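PDB 4WCT: fructosyl amine:oxygen oxidoreductase from Neosartorya fumigata, which catalyses the FAD-dependent oxidative deglycation of fructosyl amines (Amadori products), probably using molecular oxygen as the electron acceptor. Local coordinates for residues 337-340 against 341-345. Residues are numbered along the deposited sequence; the frame is centred on the assembly and turned at random.
Sequences RDFL and HDTMP
F339 and L340 meet T343 and M344 across the last turn of helix 330-343, an amphipathic C-terminal end whose inner side rests on the strands of the large mixed sheet. Regular i+4 backbone bonds run from H341 N to R337 O and from D342 N to D338 O (3.3 Å). The i+4 pattern weakens at T343, whose N reaches F339 O only weakly and bonds to L340 O (i+3) from above the carbonyl plane; L340 O also accepts M344 N (i+4) at 2.7 Å, M344 being the first residue to leave helical geometry. F339 O is gripped mainly by the hydroxyl of T343, OG1 donating at 2.8 Å. With chi1 at 58°, T343 turns OG1 back to that carbonyl while CG2 sits over one face of the F339 ring, a CH-pi contact 4.3 Å from the centroid. The F339 side chain also touches L278, F286 and I298 of the sheet. On the outer side, D338 and D342 are bridged by a water lying 2.6 Å from D338 OD1 and 2.7 Å from D342 OD1; their OD2 atoms bind K283 and W167 NE1, respectively, and the lysine probably offsets the clustered negative charge. Along the apolar side, M344 bends at chi3 (-65°), bringing its terminal methyl CE to 3.6 Å from L340 CD2.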
# COMPACT_ATOMS: atom_id res chain seq x y z
N ARG A 337 19.88 -5.96 6.27
CA ARG A 337 21.32 -5.90 6.14
C ARG A 337 21.86 -7.01 5.25
O ARG A 337 22.83 -6.81 4.52
CB ARG A 337 21.99 -5.93 7.52
CG ARG A 337 21.70 -4.71 8.34
CD ARG A 337 22.54 -4.68 9.58
NE ARG A 337 22.18 -3.59 10.48
CZ ARG A 337 22.49 -2.31 10.28
NH1 ARG A 337 23.25 -1.96 9.26
NH2 ARG A 337 22.04 -1.36 11.10
N ASP A 338 21.19 -8.16 5.27
CA ASP A 338 21.49 -9.24 4.33
C ASP A 338 21.26 -8.81 2.86
O ASP A 338 22.13 -9.03 2.01
CB ASP A 338 20.61 -10.45 4.65
CG ASP A 338 20.77 -11.57 3.63
OD1 ASP A 338 21.82 -12.23 3.65
OD2 ASP A 338 19.89 -11.75 2.74
N PHE A 339 20.15 -8.11 2.60
CA PHE A 339 19.91 -7.54 1.28
C PHE A 339 21.03 -6.59 0.90
O PHE A 339 21.55 -6.63 -0.23
CB PHE A 339 18.57 -6.80 1.25
CG PHE A 339 18.32 -6.01 0.00
CD1 PHE A 339 17.68 -6.57 -1.10
CD2 PHE A 339 18.66 -4.68 -0.05
CE1 PHE A 339 17.44 -5.84 -2.25
CE2 PHE A 339 18.48 -3.95 -1.21
CZ PHE A 339 17.87 -4.54 -2.33
N LEU A 340 21.39 -5.70 1.82
CA LEU A 340 22.49 -4.75 1.57
C LEU A 340 23.81 -5.48 1.33
O LEU A 340 24.61 -5.02 0.49
CB LEU A 340 22.65 -3.77 2.72
CG LEU A 340 21.51 -2.76 2.87
CD1 LEU A 340 21.75 -2.02 4.16
CD2 LEU A 340 21.47 -1.83 1.67
N HIS A 341 24.10 -6.57 2.05
CA HIS A 341 25.35 -7.26 1.81
C HIS A 341 25.49 -7.76 0.39
O HIS A 341 26.57 -7.66 -0.22
CB HIS A 341 25.61 -8.43 2.78
CG HIS A 341 27.06 -8.78 2.86
ND1 HIS A 341 27.65 -9.65 1.97
CD2 HIS A 341 28.08 -8.15 3.50
CE1 HIS A 341 28.96 -9.57 2.08
NE2 HIS A 341 29.25 -8.68 3.01
N ASP A 342 24.40 -8.22 -0.20
CA ASP A 342 24.43 -8.74 -1.54
C ASP A 342 24.62 -7.64 -2.60
O ASP A 342 25.09 -7.93 -3.68
CB ASP A 342 23.15 -9.51 -1.82
CG ASP A 342 23.17 -10.95 -1.33
OD1 ASP A 342 24.04 -11.31 -0.49
OD2 ASP A 342 22.21 -11.66 -1.68
N THR A 343 24.13 -6.43 -2.30
CA THR A 343 23.90 -5.37 -3.30
C THR A 343 24.84 -4.18 -3.12
O THR A 343 25.44 -3.65 -4.10
CB THR A 343 22.44 -4.91 -3.23
OG1 THR A 343 22.13 -4.43 -1.91
CG2 THR A 343 21.49 -6.04 -3.59
N MET A 344 24.88 -3.71 -1.88
CA MET A 344 25.58 -2.50 -1.45
C MET A 344 26.33 -2.77 -0.13
O MET A 344 26.04 -2.15 0.89
CB MET A 344 24.58 -1.35 -1.28
CG MET A 344 23.95 -0.97 -2.60
SD MET A 344 22.90 0.51 -2.55
CE MET A 344 21.58 -0.06 -1.48
N PRO A 345 27.32 -3.65 -0.15
CA PRO A 345 27.94 -4.08 1.12
C PRO A 345 28.66 -2.96 1.85
O PRO A 345 28.82 -3.02 3.07
CB PRO A 345 28.93 -5.18 0.68
CG PRO A 345 29.05 -5.05 -0.80
CD PRO A 345 27.71 -4.55 -1.27
O HOH W 1 23.89 -11.76 2.21